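Local atomic coordinates of protein-tyrosine-phosphatase PTP1 (Arabidopsis thaliana, PDB entry 6KRW), a protein that removes phosphate from phosphotyrosine in proteins, acting on the MAP kinase MPK6 and, together with MKP1, restraining salicylic acid and camalexin biosynthesis in plant defence. Residues R64-I76 with V271-Q283. Sequence-based numbering, arbitrary orientation.
Sequences RYSDVVPFDKNRI and VALFRKQRIGMVQ
In classical tyrosine phosphatases the phosphotyrosine-recognition loop, here including R-Y-S-D at the start of 64-76, and the Q-loop, which begins at Gln283, a probable substrate-binding residue, flank the catalytic pocket; just behind them the chain leading from the first packs on that from helix 267-277 to the second. Phe71 and Asn74 meet the carbonyls of Arg275, Lys276 and Gln277. Arg275 O lies at the edge of the Phe71 ring, 3.5 Å from CE2, while CZ comes within 4.1 Å of Ile279 CB. Water 1 sits 3.2 Å above the ring centre and bridges Val69 O to Ile279 N, joining backbones that do not bond directly. With CG between its backbone N and carbonyl carbon (chi1 70°), Asn74 reaches across Gln277 and gives a nearly straight bond, ND2 to Gln277 O, 2.8 Å at 168°, in the carbonyl plane and on a lone pair. ND2 also bonds Leu94 O. Water 2 donates to Gln277 O and to Asn74 OD1 and accepts from Phe71 N. A leucine in place of Asn74 would probably leave Gln277 O with water 2 but no amide donor, that water without its OD1 acceptor, and Leu94 O without its side-chain partner. Lys73 NZ adds a weak hydrogen bond to Lys276 O. Arg278, extended from CG to NE, runs past Pro70 and crosses Val68 at about a right angle, NH2 3.9 Å from CG1; its guanidinium bonds Ser93, Asn91 and Ala239 O of the phosphate-binding loop. Helix 47-50 packs on Phe71 and Ile279 through Leu47, and strand 92-95 touches Pro70 and Gln277.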
loop_
_atom_site.group_PDB
_atom_site.type_symbol
_atom_site.label_atom_id
_atom_site.label_comp_id
_atom_site.label_asym_id
_atom_site.label_seq_id
_atom_site.Cartn_x
_atom_site.Cartn_y
_atom_site.Cartn_z
ATOM N N ARG A 64 3.365 -3.707 15.560
ATOM C CA ARG A 64 4.839 -3.569 15.436
ATOM C C ARG A 64 5.295 -2.291 16.146
ATOM O O ARG A 64 6.350 -2.307 16.820
ATOM C CB ARG A 64 5.209 -3.560 13.955
ATOM C CG ARG A 64 6.705 -3.495 13.730
ATOM C CD ARG A 64 7.072 -3.754 12.296
ATOM N NE ARG A 64 6.865 -5.140 11.918
ATOM C CZ ARG A 64 7.718 -6.145 12.188
ATOM N NH1 ARG A 64 8.860 -5.946 12.843
ATOM N NH2 ARG A 64 7.439 -7.361 11.751
ATOM N N TYR A 65 4.507 -1.220 16.009
ATOM C CA TYR A 65 4.847 0.080 16.604
ATOM C C TYR A 65 3.648 0.551 17.403
ATOM O O TYR A 65 2.499 0.423 16.928
ATOM C CB TYR A 65 5.190 1.109 15.530
ATOM C CG TYR A 65 6.343 0.709 14.655
ATOM C CD1 TYR A 65 7.642 0.809 15.117
ATOM C CD2 TYR A 65 6.127 0.157 13.407
ATOM C CE1 TYR A 65 8.702 0.414 14.324
ATOM C CE2 TYR A 65 7.187 -0.225 12.592
ATOM C CZ TYR A 65 8.482 -0.109 13.062
ATOM O OH TYR A 65 9.537 -0.508 12.274
ATOM N N SER A 66 3.883 1.111 18.580
ATOM C CA SER A 66 2.772 1.414 19.514
ATOM C C SER A 66 1.905 2.579 19.011
ATOM O O SER A 66 0.726 2.645 19.429
ATOM C CB SER A 66 3.317 1.671 20.885
ATOM O OG SER A 66 4.125 2.829 20.896
ATOM N N ASP A 67 2.427 3.465 18.170
ATOM C CA ASP A 67 1.711 4.689 17.733
ATOM C C ASP A 67 1.286 4.564 16.265
ATOM O O ASP A 67 0.859 5.581 15.677
ATOM C CB ASP A 67 2.603 5.908 17.971
ATOM C CG ASP A 67 3.955 5.836 17.268
ATOM O OD1 ASP A 67 4.322 4.750 16.785
ATOM O OD2 ASP A 67 4.638 6.866 17.227
ATOM N N VAL A 68 1.390 3.378 15.666
ATOM C CA VAL A 68 0.898 3.189 14.277
ATOM C C VAL A 68 -0.112 2.055 14.300
ATOM O O VAL A 68 0.249 0.874 14.364
ATOM C CB VAL A 68 2.014 2.912 13.257
ATOM C CG1 VAL A 68 1.402 2.781 11.863
ATOM C CG2 VAL A 68 3.068 4.006 13.293
ATOM N N VAL A 69 -1.380 2.423 14.359
ATOM C CA VAL A 69 -2.513 1.505 14.558
ATOM C C VAL A 69 -3.649 2.015 13.682
ATOM O O VAL A 69 -3.708 3.213 13.373
ATOM C CB VAL A 69 -2.958 1.450 16.025
ATOM C CG1 VAL A 69 -1.909 0.810 16.906
ATOM C CG2 VAL A 69 -3.337 2.823 16.558
ATOM N N PRO A 70 -4.560 1.109 13.274
ATOM C CA PRO A 70 -5.725 1.513 12.494
ATOM C C PRO A 70 -6.812 2.130 13.392
ATOM O O PRO A 70 -6.984 1.715 14.520
ATOM C CB PRO A 70 -6.229 0.207 11.880
ATOM C CG PRO A 70 -5.900 -0.816 12.965
ATOM C CD PRO A 70 -4.546 -0.346 13.513
ATOM N N PHE A 71 -7.505 3.079 12.793
ATOM C CA PHE A 71 -8.736 3.629 13.416
ATOM C C PHE A 71 -9.802 2.556 13.491
ATOM O O PHE A 71 -9.963 1.720 12.575
ATOM C CB PHE A 71 -9.219 4.801 12.572
ATOM C CG PHE A 71 -8.224 5.904 12.388
ATOM C CD1 PHE A 71 -7.546 6.453 13.473
ATOM C CD2 PHE A 71 -7.984 6.451 11.141
ATOM C CE1 PHE A 71 -6.636 7.482 13.293
ATOM C CE2 PHE A 71 -7.065 7.471 10.951
ATOM C CZ PHE A 71 -6.393 7.984 12.027
ATOM N N ASP A 72 -10.613 2.605 14.542
ATOM C CA ASP A 72 -11.771 1.695 14.645
ATOM C C ASP A 72 -12.675 1.817 13.420
ATOM O O ASP A 72 -13.231 0.786 12.987
ATOM C CB ASP A 72 -12.577 1.994 15.906
ATOM C CG ASP A 72 -11.852 1.717 17.204
ATOM O OD1 ASP A 72 -11.004 0.810 17.239
ATOM O OD2 ASP A 72 -12.151 2.367 18.226
ATOM N N LYS A 73 -12.830 3.034 12.874
ATOM C CA LYS A 73 -13.879 3.264 11.855
ATOM C C LYS A 73 -13.600 2.480 10.565
ATOM O O LYS A 73 -14.535 2.181 9.858
ATOM C CB LYS A 73 -14.015 4.749 11.547
ATOM C CG LYS A 73 -12.823 5.389 10.878
ATOM C CD LYS A 73 -13.001 6.870 10.552
ATOM C CE LYS A 73 -11.775 7.440 9.848
ATOM N NZ LYS A 73 -11.512 6.735 8.569
ATOM N N ASN A 74 -12.317 2.166 10.281
ATOM C CA ASN A 74 -12.007 1.545 8.962
ATOM C C ASN A 74 -10.974 0.442 9.120
ATOM O O ASN A 74 -10.408 0.081 8.067
ATOM C CB ASN A 74 -11.576 2.575 7.932
ATOM C CG ASN A 74 -10.203 3.148 8.247
ATOM O OD1 ASN A 74 -9.874 3.344 9.422
ATOM N ND2 ASN A 74 -9.416 3.436 7.200
ATOM N N ARG A 75 -10.764 -0.105 10.284
ATOM C CA ARG A 75 -9.823 -1.227 10.451
ATOM C C ARG A 75 -10.401 -2.429 9.726
ATOM O O ARG A 75 -11.632 -2.601 9.600
ATOM C CB ARG A 75 -9.564 -1.540 11.913
ATOM C CG ARG A 75 -10.753 -2.074 12.694
ATOM C CD ARG A 75 -10.444 -2.220 14.164
ATOM N NE ARG A 75 -11.571 -2.844 14.843
ATOM C CZ ARG A 75 -11.767 -4.125 15.017
ATOM N NH1 ARG A 75 -10.863 -5.020 14.592
ATOM N NH2 ARG A 75 -12.884 -4.535 15.604
ATOM N N ILE A 76 -9.521 -3.278 9.215
ATOM C CA ILE A 76 -9.942 -4.560 8.636
ATOM C C ILE A 76 -10.173 -5.567 9.755
ATOM O O ILE A 76 -9.311 -5.753 10.607
ATOM C CB ILE A 76 -8.879 -5.084 7.646
ATOM C CG1 ILE A 76 -8.553 -4.045 6.574
ATOM C CG2 ILE A 76 -9.323 -6.410 7.041
ATOM C CD1 ILE A 76 -9.728 -3.626 5.689
ATOM N N VAL A 271 -3.470 13.250 0.251
ATOM C CA VAL A 271 -2.704 12.789 1.431
ATOM C C VAL A 271 -3.498 13.076 2.717
ATOM O O VAL A 271 -3.485 12.261 3.611
ATOM C CB VAL A 271 -1.288 13.382 1.435
ATOM C CG1 VAL A 271 -0.570 13.053 2.727
ATOM C CG2 VAL A 271 -0.474 12.844 0.250
ATOM N N ALA A 272 -4.198 14.215 2.782
ATOM C CA ALA A 272 -5.000 14.497 3.989
ATOM C C ALA A 272 -6.108 13.439 4.122
ATOM O O ALA A 272 -6.390 13.004 5.242
ATOM C CB ALA A 272 -5.605 15.883 3.876
ATOM N N LEU A 273 -6.723 13.049 2.997
ATOM C CA LEU A 273 -7.760 11.990 3.041
ATOM C C LEU A 273 -7.161 10.665 3.505
ATOM O O LEU A 273 -7.704 9.973 4.345
ATOM C CB LEU A 273 -8.418 11.857 1.688
ATOM C CG LEU A 273 -9.502 10.791 1.576
ATOM C CD1 LEU A 273 -10.607 10.978 2.620
ATOM C CD2 LEU A 273 -10.118 10.838 0.183
ATOM N N PHE A 274 -5.982 10.352 2.957
ATOM C CA PHE A 274 -5.308 9.115 3.410
ATOM C C PHE A 274 -5.047 9.150 4.909
ATOM O O PHE A 274 -5.196 8.135 5.584
ATOM C CB PHE A 274 -3.963 8.930 2.688
ATOM C CG PHE A 274 -4.012 8.437 1.274
ATOM C CD1 PHE A 274 -5.194 8.250 0.578
ATOM C CD2 PHE A 274 -2.819 8.132 0.640
ATOM C CE1 PHE A 274 -5.182 7.742 -0.721
ATOM C CE2 PHE A 274 -2.826 7.679 -0.672
ATOM C CZ PHE A 274 -3.991 7.442 -1.336
ATOM N N ARG A 275 -4.642 10.312 5.416
ATOM C CA ARG A 275 -4.357 10.454 6.864
ATOM C C ARG A 275 -5.638 10.324 7.718
ATOM O O ARG A 275 -5.538 9.847 8.821
ATOM C CB ARG A 275 -3.569 11.734 7.118
ATOM C CG ARG A 275 -2.129 11.638 6.651
ATOM C CD ARG A 275 -1.457 12.977 6.711
ATOM N NE ARG A 275 -0.037 12.810 6.461
ATOM C CZ ARG A 275 0.898 13.651 6.839
ATOM N NH1 ARG A 275 0.614 14.727 7.545
ATOM N NH2 ARG A 275 2.170 13.426 6.556
ATOM N N LYS A 276 -6.798 10.646 7.146
ATOM C CA LYS A 276 -8.083 10.405 7.847
ATOM C C LYS A 276 -8.396 8.916 7.852
ATOM O O LYS A 276 -9.249 8.463 8.629
ATOM C CB LYS A 276 -9.189 11.225 7.187
ATOM C CG LYS A 276 -9.082 12.726 7.404
ATOM C CD LYS A 276 -10.384 13.469 7.267
ATOM C CE LYS A 276 -11.206 13.098 6.046
ATOM N NZ LYS A 276 -12.099 14.219 5.638
ATOM N N GLN A 277 -7.655 8.127 7.033
ATOM C CA GLN A 277 -7.875 6.669 6.936
ATOM C C GLN A 277 -6.751 5.842 7.583
ATOM O O GLN A 277 -7.023 4.700 7.930
ATOM C CB GLN A 277 -8.101 6.269 5.471
ATOM C CG GLN A 277 -9.355 6.959 4.902
ATOM C CD GLN A 277 -9.675 6.627 3.465
ATOM O OE1 GLN A 277 -9.077 5.750 2.868
ATOM N NE2 GLN A 277 -10.696 7.237 2.898
ATOM N N ARG A 278 -5.580 6.425 7.768
ATOM C CA ARG A 278 -4.509 5.729 8.524
ATOM C C ARG A 278 -3.532 6.815 8.966
ATOM O O ARG A 278 -3.041 7.582 8.119
ATOM C CB ARG A 278 -3.816 4.616 7.715
ATOM C CG ARG A 278 -2.884 3.772 8.563
ATOM C CD ARG A 278 -2.414 2.583 7.704
ATOM N NE ARG A 278 -1.366 1.748 8.303
ATOM C CZ ARG A 278 -1.533 0.822 9.225
ATOM N NH1 ARG A 278 -2.738 0.555 9.719
ATOM N NH2 ARG A 278 -0.499 0.120 9.675
ATOM N N ILE A 279 -3.271 6.874 10.258
ATOM C CA ILE A 279 -2.452 7.969 10.820
ATOM C C ILE A 279 -1.089 8.020 10.124
ATOM O O ILE A 279 -0.430 6.951 9.973
ATOM C CB ILE A 279 -2.325 7.845 12.346
ATOM C CG1 ILE A 279 -1.684 9.106 12.925
ATOM C CG2 ILE A 279 -1.624 6.557 12.745
ATOM C CD1 ILE A 279 -1.764 9.233 14.414
ATOM N N GLY A 280 -0.696 9.209 9.707
ATOM C CA GLY A 280 0.704 9.456 9.299
ATOM C C GLY A 280 1.039 8.989 7.892
ATOM O O GLY A 280 2.243 8.944 7.549
ATOM N N MET A 281 0.075 8.667 7.055
ATOM C CA MET A 281 0.382 8.257 5.661
ATOM C C MET A 281 1.215 9.350 4.989
ATOM O O MET A 281 0.863 10.490 5.034
ATOM C CB MET A 281 -0.913 7.996 4.884
ATOM C CG MET A 281 -1.663 6.800 5.404
ATOM S SD MET A 281 -1.117 5.231 4.684
ATOM C CE MET A 281 -2.051 5.269 3.168
ATOM N N VAL A 282 2.349 8.921 4.366
ATOM C CA VAL A 282 3.404 9.782 3.752
ATOM C C VAL A 282 4.167 10.434 4.898
ATOM O O VAL A 282 3.723 11.458 5.441
ATOM C CB VAL A 282 2.914 10.782 2.685
ATOM C CG1 VAL A 282 4.103 11.430 1.956
ATOM C CG2 VAL A 282 2.012 10.112 1.681
ATOM N N GLN A 283 5.315 9.859 5.266
ATOM C CA GLN A 283 6.007 10.254 6.510
ATOM C C GLN A 283 6.924 11.464 6.353
ATOM O O GLN A 283 7.070 12.201 7.340
ATOM C CB GLN A 283 6.735 9.052 7.092
ATOM C CG GLN A 283 5.791 8.116 7.810
ATOM C CD GLN A 283 5.559 8.673 9.186
ATOM O OE1 GLN A 283 6.456 8.661 10.027
ATOM N NE2 GLN A 283 4.347 9.167 9.412
HETATM O O HOH W 1 -4.867 4.997 11.754
HETATM O O HOH W 2 -7.254 3.007 9.970
#